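Local coordinates for protein oxidized polyvinyl alcohol hydrolase (Sphingopyxis, PDB 3WLA) that hydrolyses the carbon–carbon bond of beta-diketones such as nonane-4,6-dione, and hydrolyses oxidized polyvinyl alcohol, the second step of polyvinyl alcohol degradation, at residues 214-219 / 261-266; 170-173 / 178-181; 34-39 / 62-67. All coordinates share one frame; numbering follows the deposited sequence.

In the fold
The three contacts follow one another along the chain; none nests in or crosses another. Contact 3 comes first. It closes the loop that leaves strand 31-38, passes through strand 47-53 and reaches helix 60-65, so a helix settles on the N-terminal part of the central sheet. Contact 2 closes a short turn. There helix 163-174 hands the chain on to strand 181-185. Contact 1 spans a longer excursion through strand 232-238 and the small hairpin of 244-246 and 253-256, and ties the loop after helix 201-210 to helix 257-269. Contacts 1 and 2 touch by packing of R219 on R170. Contact 3 lies on the opposite side of the chain's centre from contact 1.

Contact 1 of 3, residues 214-219 / 261-266; sequences KIWQGR and TQASSN
A263 and N266 of helix 257-269 meet the loop 214-219. In this alpha/beta-hydrolase fold the helix lies on the connection between the parallel strands 232-238 and 274-280. Q262 works within the helix: its NE2 donates to N266 OD1, and its backbone O accepts from both N266 N and S265 OG. A263 gives two contacts. Its CB lies 4.3 Å from W216 CB. A263 O accepts a hydrogen bond from a water at 2.8 Å, and the same water accepts from W216 N, at 2.6 Å. S265, placed in the charge relay system by similarity, also meets F331 N through its OG. N266 carries the direct bond: ND2 donates to K214 O at 2.9 Å, coming from above the carbonyl plane, with an N-H...O angle of 144°. CG sits beside the backbone N (chi1 -74°), which sends the amide across to the loop. ND2 also bonds P212 O, and R330 NE donates to OD1. An alanine here would probably leave K214 O without this donor and cost Q262 NE2 one of its acceptors. On the loop, K214 CE lies 3.5 Å above the plane of the W216 ring, toward its rim, and NZ pairs with D194. I215 CD1 ends 3.3 Å from N266 O.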
ATOM      1  N   LYS A 214      13.238  16.699  -5.576  1.00 35.71           N
ATOM      2  CA  LYS A 214      13.855  16.475  -4.291  1.00 36.38           C
ATOM      3  C   LYS A 214      13.329  15.228  -3.587  1.00 37.71           C
ATOM      4  O   LYS A 214      12.184  14.824  -3.811  1.00 37.61           O
ATOM      5  CB  LYS A 214      13.602  17.682  -3.430  1.00 36.12           C
ATOM      6  CG  LYS A 214      13.826  17.498  -1.955  1.00 34.69           C
ATOM      7  CD  LYS A 214      13.697  18.854  -1.261  1.00 36.29           C
ATOM      8  CE  LYS A 214      13.652  18.696   0.256  1.00 34.69           C
ATOM      9  NZ  LYS A 214      14.775  17.826   0.657  1.00 37.55           N
ATOM     10  N   ILE A 215      14.179  14.602  -2.764  1.00 37.69           N
ATOM     11  CA  ILE A 215      13.776  13.440  -1.967  1.00 36.72           C
ATOM     12  C   ILE A 215      13.198  14.103  -0.753  1.00 35.98           C
ATOM     13  O   ILE A 215      13.916  14.793  -0.036  1.00 36.66           O
ATOM     14  CB  ILE A 215      14.971  12.568  -1.458  1.00 37.01           C
ATOM     15  CG1 ILE A 215      15.792  12.041  -2.639  1.00 37.41           C
ATOM     16  CG2 ILE A 215      14.461  11.404  -0.588  1.00 32.63           C
ATOM     17  CD1 ILE A 215      15.001  11.347  -3.755  1.00 39.76           C
ATOM     18  N   TRP A 216      11.893  13.950  -0.548  1.00 33.97           N
ATOM     19  CA  TRP A 216      11.234  14.503   0.627  1.00 32.54           C
ATOM     20  C   TRP A 216      11.041  13.473   1.720  1.00 32.73           C
ATOM     21  O   TRP A 216      10.610  12.352   1.441  1.00 34.33           O
ATOM     22  CB  TRP A 216       9.844  15.026   0.254  1.00 31.66           C
ATOM     23  CG  TRP A 216       9.895  16.223  -0.582  1.00 30.59           C
ATOM     24  CD1 TRP A 216       9.915  16.278  -1.933  1.00 31.08           C
ATOM     25  CD2 TRP A 216      10.035  17.571  -0.115  1.00 31.57           C
ATOM     26  NE1 TRP A 216      10.061  17.585  -2.356  1.00 30.61           N
ATOM     27  CE2 TRP A 216      10.139  18.398  -1.256  1.00 31.92           C
ATOM     28  CE3 TRP A 216      10.091  18.153   1.164  1.00 33.32           C
ATOM     29  CZ2 TRP A 216      10.295  19.791  -1.169  1.00 32.31           C
ATOM     30  CZ3 TRP A 216      10.251  19.532   1.260  1.00 33.04           C
ATOM     31  CH2 TRP A 216      10.352  20.339   0.086  1.00 31.36           C
ATOM     32  N   GLN A 217      11.349  13.852   2.952  1.00 31.51           N
ATOM     33  CA  GLN A 217      11.126  12.995   4.109  1.00 31.03           C
ATOM     34  C   GLN A 217       9.599  12.933   4.289  1.00 31.14           C
ATOM     35  O   GLN A 217       8.880  13.773   3.731  1.00 32.60           O
ATOM     36  CB  GLN A 217      11.722  13.639   5.355  1.00 29.19           C
ATOM     37  CG  GLN A 217      13.220  13.741   5.338  1.00 27.03           C
ATOM     38  CD  GLN A 217      13.906  12.370   5.399  1.00 26.98           C
ATOM     39  OE1 GLN A 217      13.678  11.550   6.329  1.00 25.67           O
ATOM     40  NE2 GLN A 217      14.747  12.109   4.402  1.00 26.49           N
ATOM     41  N   GLY A 218       9.101  11.998   5.077  1.00 29.40           N
ATOM     42  CA  GLY A 218       7.644  11.917   5.247  1.00 29.78           C
ATOM     43  C   GLY A 218       7.282  11.084   6.474  1.00 27.54           C
ATOM     44  O   GLY A 218       8.046  10.156   6.802  1.00 28.80           O
ATOM     45  N   ARG A 219       6.165  11.401   7.150  1.00 25.01           N
ATOM     46  CA  ARG A 219       5.768  10.666   8.343  1.00 23.00           C
ATOM     47  C   ARG A 219       5.251   9.244   8.005  1.00 22.55           C
ATOM     48  O   ARG A 219       4.995   8.431   8.915  1.00 22.66           O
ATOM     49  CB  ARG A 219       4.715  11.445   9.134  1.00 24.28           C
ATOM     50  CG  ARG A 219       5.132  12.956   9.479  1.00 22.50           C
ATOM     51  CD  ARG A 219       4.315  13.583  10.569  1.00 25.90           C
ATOM     52  NE  ARG A 219       2.874  13.372  10.385  1.00 27.89           N
ATOM     53  CZ  ARG A 219       2.113  14.000   9.493  1.00 30.42           C
ATOM     54  NH1 ARG A 219       2.613  14.940   8.678  1.00 28.97           N
ATOM     55  NH2 ARG A 219       0.843  13.601   9.361  1.00 30.74           N
ATOM     56  N   THR A 261       2.456  11.358  -4.649  1.00 25.88           N
ATOM     57  CA  THR A 261       2.962  10.266  -5.496  1.00 24.95           C
ATOM     58  C   THR A 261       4.264  10.746  -6.174  1.00 27.13           C
ATOM     59  O   THR A 261       5.103   9.934  -6.600  1.00 23.67           O
ATOM     60  CB  THR A 261       1.936   9.819  -6.524  1.00 26.11           C
ATOM     61  OG1 THR A 261       1.522  10.953  -7.302  1.00 25.48           O
ATOM     62  CG2 THR A 261       0.684   9.226  -5.806  1.00 22.64           C
ATOM     63  N   GLN A 262       4.457  12.069  -6.241  1.00 27.34           N
ATOM     64  CA  GLN A 262       5.724  12.549  -6.801  1.00 28.42           C
ATOM     65  C   GLN A 262       6.820  12.228  -5.765  1.00 27.96           C
ATOM     66  O   GLN A 262       7.853  11.637  -6.091  1.00 29.01           O
ATOM     67  CB  GLN A 262       5.719  14.065  -7.026  1.00 27.95           C
ATOM     68  CG  GLN A 262       7.112  14.532  -7.536  1.00 27.07           C
ATOM     69  CD  GLN A 262       7.282  14.129  -8.955  1.00 27.17           C
ATOM     70  OE1 GLN A 262       6.528  14.582  -9.825  1.00 29.29           O
ATOM     71  NE2 GLN A 262       8.240  13.245  -9.222  1.00 27.57           N
ATOM     72  N   ALA A 263       6.576  12.625  -4.520  1.00 27.73           N
ATOM     73  CA  ALA A 263       7.532  12.416  -3.462  1.00 26.44           C
ATOM     74  C   ALA A 263       7.861  10.932  -3.307  1.00 27.61           C
ATOM     75  O   ALA A 263       9.018  10.569  -3.194  1.00 25.35           O
ATOM     76  CB  ALA A 263       7.003  12.965  -2.184  1.00 25.99           C
ATOM     77  N   SER A 264       6.844  10.067  -3.282  1.00 26.33           N
ATOM     78  CA  SER A 264       7.136   8.662  -3.155  1.00 26.81           C
ATOM     79  C   SER A 264       7.916   8.187  -4.365  1.00 27.62           C
ATOM     80  O   SER A 264       8.890   7.448  -4.194  1.00 28.41           O
ATOM     81  CB  SER A 264       5.837   7.819  -2.980  1.00 28.20           C
ATOM     82  OG  SER A 264       5.066   7.811  -4.176  1.00 27.16           O
ATOM     83  N   SER A 265       7.538   8.607  -5.582  1.00 28.48           N
ATOM     84  CA  SER A 265       8.255   8.114  -6.748  1.00 29.21           C
ATOM     85  C   SER A 265       9.741   8.535  -6.699  1.00 30.80           C
ATOM     86  O   SER A 265      10.620   7.774  -7.112  1.00 31.33           O
ATOM     87  CB  SER A 265       7.614   8.568  -8.079  1.00 29.04           C
ATOM     88  OG  SER A 265       7.894   9.926  -8.419  1.00 29.90           O
ATOM     89  N   ASN A 266      10.004   9.737  -6.200  1.00 31.01           N
ATOM     90  CA  ASN A 266      11.360  10.267  -6.115  1.00 31.15           C
ATOM     91  C   ASN A 266      12.236   9.408  -5.196  1.00 30.95           C
ATOM     92  O   ASN A 266      13.380   9.040  -5.551  1.00 31.57           O
ATOM     93  CB  ASN A 266      11.335  11.691  -5.574  1.00 30.16           C
ATOM     94  CG  ASN A 266      10.823  12.712  -6.597  1.00 27.66           C
ATOM     95  OD1 ASN A 266      10.632  12.420  -7.790  1.00 26.95           O
ATOM     96  ND2 ASN A 266      10.639  13.936  -6.125  1.00 30.54           N
TER
HETATM   97  O   HOH W   1      10.753  11.708  -1.299  1.00 30.89           O

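Contact 2 of 3, residues 170-173 / 178-181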
ATOM      1  N   ARG A 170       4.061   2.690   3.871  1.00 21.94           N
ATOM      2  CA  ARG A 170       4.731   2.468   5.175  1.00 23.62           C
ATOM      3  C   ARG A 170       5.346   1.048   5.303  1.00 24.87           C
ATOM      4  O   ARG A 170       6.492   0.859   5.767  1.00 25.83           O
ATOM      5  CB  ARG A 170       3.795   2.716   6.366  1.00 21.95           C
ATOM      6  CG  ARG A 170       4.570   2.604   7.720  1.00 25.71           C
ATOM      7  CD  ARG A 170       3.650   2.824   8.929  1.00 25.78           C
ATOM      8  NE  ARG A 170       4.373   2.935  10.215  1.00 24.89           N
ATOM      9  CZ  ARG A 170       5.021   4.028  10.604  1.00 24.82           C
ATOM     10  NH1 ARG A 170       5.057   5.102   9.806  1.00 24.01           N
ATOM     11  NH2 ARG A 170       5.622   4.054  11.809  1.00 25.92           N
ATOM     12  N   ALA A 171       4.595   0.036   4.893  1.00 24.43           N
ATOM     13  CA  ALA A 171       5.106  -1.344   5.020  1.00 24.50           C
ATOM     14  C   ALA A 171       6.320  -1.577   4.123  1.00 24.97           C
ATOM     15  O   ALA A 171       7.254  -2.332   4.515  1.00 27.33           O
ATOM     16  CB  ALA A 171       3.981  -2.349   4.680  1.00 23.58           C
ATOM     17  N   LEU A 172       6.348  -0.949   2.938  1.00 24.47           N
ATOM     18  CA  LEU A 172       7.511  -1.133   2.040  1.00 25.81           C
ATOM     19  C   LEU A 172       8.749  -0.422   2.588  1.00 27.02           C
ATOM     20  O   LEU A 172       9.893  -0.812   2.272  1.00 28.20           O
ATOM     21  CB  LEU A 172       7.237  -0.624   0.613  1.00 22.21           C
ATOM     22  CG  LEU A 172       6.107  -1.352  -0.166  1.00 25.34           C
ATOM     23  CD1 LEU A 172       5.976  -0.782  -1.529  1.00 23.41           C
ATOM     24  CD2 LEU A 172       6.371  -2.837  -0.273  1.00 25.26           C
ATOM     25  N   LEU A 173       8.520   0.633   3.377  1.00 27.14           N
ATOM     26  CA  LEU A 173       9.613   1.405   3.948  1.00 27.36           C
ATOM     27  C   LEU A 173      10.180   0.777   5.191  1.00 27.40           C
ATOM     28  O   LEU A 173      11.407   0.844   5.432  1.00 28.24           O
ATOM     29  CB  LEU A 173       9.173   2.852   4.261  1.00 27.52           C
ATOM     30  CG  LEU A 173       8.940   3.775   3.031  1.00 29.41           C
ATOM     31  CD1 LEU A 173       8.273   5.092   3.467  1.00 29.01           C
ATOM     32  CD2 LEU A 173      10.231   4.054   2.299  1.00 29.83           C
ATOM     33  N   PHE A 178      10.607  -8.307   3.922  1.00 30.73           N
ATOM     34  CA  PHE A 178       9.539  -9.252   3.674  1.00 29.50           C
ATOM     35  C   PHE A 178       8.929  -9.163   2.260  1.00 28.67           C
ATOM     36  O   PHE A 178       9.033 -10.101   1.465  1.00 28.27           O
ATOM     37  CB  PHE A 178       8.467  -9.091   4.774  1.00 28.59           C
ATOM     38  CG  PHE A 178       7.401 -10.159   4.759  1.00 25.45           C
ATOM     39  CD1 PHE A 178       7.723 -11.485   5.049  1.00 26.99           C
ATOM     40  CD2 PHE A 178       6.070  -9.836   4.454  1.00 26.03           C
ATOM     41  CE1 PHE A 178       6.754 -12.474   5.039  1.00 25.16           C
ATOM     42  CE2 PHE A 178       5.069 -10.824   4.440  1.00 26.07           C
ATOM     43  CZ  PHE A 178       5.412 -12.161   4.735  1.00 24.65           C
ATOM     44  N   TRP A 179       8.326  -8.026   1.955  1.00 27.09           N
ATOM     45  CA  TRP A 179       7.645  -7.795   0.676  1.00 25.31           C
ATOM     46  C   TRP A 179       8.589  -7.677  -0.524  1.00 25.31           C
ATOM     47  O   TRP A 179       9.660  -7.044  -0.437  1.00 24.08           O
ATOM     48  CB  TRP A 179       6.828  -6.486   0.751  1.00 24.63           C
ATOM     49  CG  TRP A 179       5.859  -6.424   1.932  1.00 24.02           C
ATOM     50  CD1 TRP A 179       5.991  -5.716   3.104  1.00 24.93           C
ATOM     51  CD2 TRP A 179       4.671  -7.177   2.050  1.00 24.53           C
ATOM     52  NE1 TRP A 179       4.943  -6.011   3.958  1.00 24.32           N
ATOM     53  CE2 TRP A 179       4.117  -6.903   3.324  1.00 21.92           C
ATOM     54  CE3 TRP A 179       4.015  -8.074   1.196  1.00 21.68           C
ATOM     55  CZ2 TRP A 179       2.953  -7.485   3.752  1.00 21.77           C
ATOM     56  CZ3 TRP A 179       2.858  -8.658   1.623  1.00 24.01           C
ATOM     57  CH2 TRP A 179       2.329  -8.370   2.894  1.00 24.32           C
ATOM     58  N   ALA A 180       8.176  -8.297  -1.635  1.00 26.02           N
ATOM     59  CA  ALA A 180       8.943  -8.206  -2.871  1.00 26.29           C
ATOM     60  C   ALA A 180       8.624  -6.866  -3.557  1.00 25.37           C
ATOM     61  O   ALA A 180       9.225  -6.489  -4.591  1.00 26.59           O
ATOM     62  CB  ALA A 180       8.583  -9.378  -3.797  1.00 25.29           C
ATOM     63  N   GLY A 181       7.685  -6.130  -2.978  1.00 26.73           N
ATOM     64  CA  GLY A 181       7.262  -4.859  -3.577  1.00 24.45           C
ATOM     65  C   GLY A 181       5.754  -4.634  -3.382  1.00 25.72           C
ATOM     66  O   GLY A 181       5.077  -5.274  -2.540  1.00 23.04           O
TER
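This is a buried apolar contact at the turn of a beta-alpha-beta unit, where A171 and L172 near the end of helix 163-174 pack on W179 and G181, just as the chain enters strand 181-185. The helix follows S162, which by similarity is part of the charge relay system and would sit on the nucleophile elbow. L172 closes on both W179 and G181. Its CG lies beside the backbone N (chi1 -63°), and this brings the CD2 branch over to the other segment. That methyl lies 3.8 Å from W179 CB and 3.6 Å from G181 O. A171 points its CB at the five-membered ring of W179, 3.9 Å from NE1 and 4.2 Å from CD1, at a slant to the ring. F178 meets the same indole: its CD2 stands 3.7 Å above the ring plane, over the centre. A171 and L172 also touch L158 of strand 155-161, and W179 touches V142 of helix 133-145. G181 has phi 144° and psi -161°, a backbone shape in which a CB would collide with A180 O. With methyls meeting an indole and a bare glycine backbone, the contact depends on fit of shape rather than on polar pairing.

Contact 3 of 3, residues 34-39 / 62-67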
ATOM      1  N   ALA A  34      -8.598  -9.576  11.728  1.00 25.46           N
ATOM      2  CA  ALA A  34      -9.348 -10.340  10.754  1.00 26.13           C
ATOM      3  C   ALA A  34      -8.820 -10.101   9.330  1.00 26.37           C
ATOM      4  O   ALA A  34      -8.208  -9.047   9.045  1.00 25.35           O
ATOM      5  CB  ALA A  34     -10.838  -9.953  10.850  1.00 26.66           C
ATOM      6  N   PHE A  35      -9.075 -11.067   8.451  1.00 25.09           N
ATOM      7  CA  PHE A  35      -8.630 -10.984   7.041  1.00 26.45           C
ATOM      8  C   PHE A  35      -9.342 -12.036   6.182  1.00 27.01           C
ATOM      9  O   PHE A  35      -9.821 -13.072   6.693  1.00 25.78           O
ATOM     10  CB  PHE A  35      -7.098 -11.119   6.940  1.00 24.11           C
ATOM     11  CG  PHE A  35      -6.540 -12.379   7.555  1.00 24.65           C
ATOM     12  CD1 PHE A  35      -6.049 -12.384   8.846  1.00 25.41           C
ATOM     13  CD2 PHE A  35      -6.489 -13.574   6.803  1.00 27.18           C
ATOM     14  CE1 PHE A  35      -5.486 -13.579   9.420  1.00 28.10           C
ATOM     15  CE2 PHE A  35      -5.945 -14.760   7.329  1.00 26.19           C
ATOM     16  CZ  PHE A  35      -5.441 -14.775   8.634  1.00 27.91           C
ATOM     17  N   VAL A  36      -9.469 -11.744   4.882  1.00 27.00           N
ATOM     18  CA  VAL A  36     -10.161 -12.636   3.968  1.00 28.55           C
ATOM     19  C   VAL A  36      -9.151 -13.337   3.054  1.00 29.02           C
ATOM     20  O   VAL A  36      -8.323 -12.700   2.428  1.00 29.71           O
ATOM     21  CB  VAL A  36     -11.213 -11.825   3.178  1.00 29.35           C
ATOM     22  CG1 VAL A  36     -11.973 -12.683   2.212  1.00 28.56           C
ATOM     23  CG2 VAL A  36     -12.202 -11.184   4.161  1.00 29.11           C
ATOM     24  N   VAL A  37      -9.215 -14.666   3.005  1.00 29.29           N
ATOM     25  CA  VAL A  37      -8.299 -15.476   2.188  1.00 28.85           C
ATOM     26  C   VAL A  37      -9.032 -16.002   0.948  1.00 29.00           C
ATOM     27  O   VAL A  37     -10.121 -16.587   1.067  1.00 27.56           O
ATOM     28  CB  VAL A  37      -7.756 -16.679   3.018  1.00 29.55           C
ATOM     29  CG1 VAL A  37      -6.868 -17.615   2.121  1.00 27.80           C
ATOM     30  CG2 VAL A  37      -6.900 -16.147   4.175  1.00 25.53           C
ATOM     31  N   VAL A  38      -8.481 -15.726  -0.235  1.00 28.93           N
ATOM     32  CA  VAL A  38      -9.080 -16.210  -1.514  1.00 29.45           C
ATOM     33  C   VAL A  38      -7.953 -16.952  -2.204  1.00 29.22           C
ATOM     34  O   VAL A  38      -7.168 -16.358  -2.929  1.00 28.47           O
ATOM     35  CB  VAL A  38      -9.556 -15.041  -2.424  1.00 27.79           C
ATOM     36  CG1 VAL A  38     -10.384 -15.594  -3.604  1.00 29.14           C
ATOM     37  CG2 VAL A  38     -10.426 -14.061  -1.614  1.00 28.58           C
ATOM     38  N   PRO A  39      -7.833 -18.274  -1.975  1.00 30.73           N
ATOM     39  CA  PRO A  39      -6.736 -19.004  -2.624  1.00 29.92           C
ATOM     40  C   PRO A  39      -6.905 -19.222  -4.115  1.00 29.04           C
ATOM     41  O   PRO A  39      -7.996 -19.171  -4.641  1.00 30.61           O
ATOM     42  CB  PRO A  39      -6.695 -20.318  -1.848  1.00 31.18           C
ATOM     43  CG  PRO A  39      -8.141 -20.614  -1.642  1.00 31.01           C
ATOM     44  CD  PRO A  39      -8.735 -19.194  -1.266  1.00 30.76           C
ATOM     45  N   TRP A  62     -15.870  -5.260  -0.463  1.00 21.86           N
ATOM     46  CA  TRP A  62     -16.090  -4.539  -1.702  1.00 21.88           C
ATOM     47  C   TRP A  62     -14.830  -4.603  -2.546  1.00 22.12           C
ATOM     48  O   TRP A  62     -14.912  -4.882  -3.722  1.00 23.58           O
ATOM     49  CB  TRP A  62     -16.409  -3.069  -1.487  1.00 22.95           C
ATOM     50  CG  TRP A  62     -17.605  -2.812  -0.630  1.00 22.80           C
ATOM     51  CD1 TRP A  62     -18.439  -3.744  -0.063  1.00 23.98           C
ATOM     52  CD2 TRP A  62     -18.055  -1.537  -0.193  1.00 23.27           C
ATOM     53  NE1 TRP A  62     -19.378  -3.110   0.711  1.00 24.27           N
ATOM     54  CE2 TRP A  62     -19.163  -1.752   0.650  1.00 24.00           C
ATOM     55  CE3 TRP A  62     -17.630  -0.216  -0.434  1.00 20.82           C
ATOM     56  CZ2 TRP A  62     -19.848  -0.698   1.257  1.00 26.38           C
ATOM     57  CZ3 TRP A  62     -18.329   0.854   0.172  1.00 21.37           C
ATOM     58  CH2 TRP A  62     -19.420   0.600   1.006  1.00 23.82           C
ATOM     59  N   ASN A  63     -13.685  -4.301  -1.945  1.00 21.59           N
ATOM     60  CA  ASN A  63     -12.441  -4.326  -2.666  1.00 23.26           C
ATOM     61  C   ASN A  63     -12.214  -5.698  -3.330  1.00 23.71           C
ATOM     62  O   ASN A  63     -11.672  -5.770  -4.417  1.00 24.41           O
ATOM     63  CB  ASN A  63     -11.328  -3.975  -1.685  1.00 24.11           C
ATOM     64  CG  ASN A  63      -9.950  -4.076  -2.284  1.00 26.54           C
ATOM     65  OD1 ASN A  63      -9.400  -5.175  -2.386  1.00 26.20           O
ATOM     66  ND2 ASN A  63      -9.365  -2.922  -2.657  1.00 25.71           N
ATOM     67  N   LEU A  64     -12.614  -6.773  -2.669  1.00 21.49           N
ATOM     68  CA  LEU A  64     -12.455  -8.112  -3.199  1.00 23.73           C
ATOM     69  C   LEU A  64     -13.496  -8.509  -4.222  1.00 23.86           C
ATOM     70  O   LEU A  64     -13.178  -9.244  -5.185  1.00 25.23           O
ATOM     71  CB  LEU A  64     -12.559  -9.159  -2.078  1.00 23.05           C
ATOM     72  CG  LEU A  64     -11.388  -9.204  -1.118  1.00 24.55           C
ATOM     73  CD1 LEU A  64     -11.648 -10.239   0.000  1.00 22.81           C
ATOM     74  CD2 LEU A  64     -10.166  -9.615  -1.923  1.00 23.45           C
ATOM     75  N   ASN A  65     -14.729  -8.035  -4.036  1.00 25.76           N
ATOM     76  CA  ASN A  65     -15.814  -8.532  -4.889  1.00 26.00           C
ATOM     77  C   ASN A  65     -16.630  -7.613  -5.722  1.00 25.77           C
ATOM     78  O   ASN A  65     -17.483  -8.080  -6.496  1.00 27.56           O
ATOM     79  CB  ASN A  65     -16.819  -9.298  -4.010  1.00 27.33           C
ATOM     80  CG  ASN A  65     -16.164 -10.359  -3.191  1.00 29.81           C
ATOM     81  OD1 ASN A  65     -16.472 -10.519  -2.007  1.00 33.17           O
ATOM     82  ND2 ASN A  65     -15.255 -11.085  -3.783  1.00 27.10           N
ATOM     83  N   VAL A  66     -16.440  -6.312  -5.561  1.00 24.57           N
ATOM     84  CA  VAL A  66     -17.234  -5.367  -6.275  1.00 22.37           C
ATOM     85  C   VAL A  66     -16.342  -4.655  -7.255  1.00 24.45           C
ATOM     86  O   VAL A  66     -15.341  -4.059  -6.855  1.00 23.03           O
ATOM     87  CB  VAL A  66     -17.830  -4.374  -5.269  1.00 25.50           C
ATOM     88  CG1 VAL A  66     -18.610  -3.324  -5.979  1.00 23.71           C
ATOM     89  CG2 VAL A  66     -18.699  -5.163  -4.242  1.00 25.16           C
ATOM     90  N   PRO A  67     -16.692  -4.706  -8.545  1.00 24.35           N
ATOM     91  CA  PRO A  67     -15.915  -4.062  -9.585  1.00 25.79           C
ATOM     92  C   PRO A  67     -15.568  -2.649  -9.332  1.00 26.03           C
ATOM     93  O   PRO A  67     -14.423  -2.270  -9.554  1.00 26.11           O
ATOM     94  CB  PRO A  67     -16.773  -4.223 -10.817  1.00 26.57           C
ATOM     95  CG  PRO A  67     -17.388  -5.556 -10.592  1.00 26.88           C
ATOM     96  CD  PRO A  67     -17.785  -5.510  -9.144  1.00 25.43           C
TER
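V36 and L64 make the main van der Waals contact. V36 CG1 meets L64 CD1 at 3.3 Å, closer than carbon atoms usually pack, and V36 CB is 3.6 Å from the same methyl. The two side chains slide past each other in opposite directions. V36 CG1 is anti to the backbone N (chi1 -180°), and this rotamer puts it against L64 CD1. L64 has CG beside its own N, and its chain then runs straight on to CD1 (chi2 177°), which carries this methyl to the strand. A looser touch comes from V38, whose CG2 is 4.3 Å from L64 CD1. One leucine methyl thus meets two valines on the same side of the strand. L64 also touches V82 of strand 81-85.

The central sheet has the strand order 1-2-4-3-5-6-7-8 of the alpha/beta-hydrolase fold, here with a ninth strand added. Strand 31-38 is the second, antiparallel to both neighbours, and helix 60-65 lies on one face of it. F35 and V37 project to the other face, against helix 133-145, and the F35 ring has V37 CG2 at its edge.

The backbone hydrogen bonds of the strand run to its sheet neighbours. V36 pairs with S84 and V38 with V82. On the other edge F35 pairs with N23 and V37 with G21. In the last turn of the helix V66 N bonds W62 O at 2.8 Å, and V66 is the first residue to leave helical backbone angles.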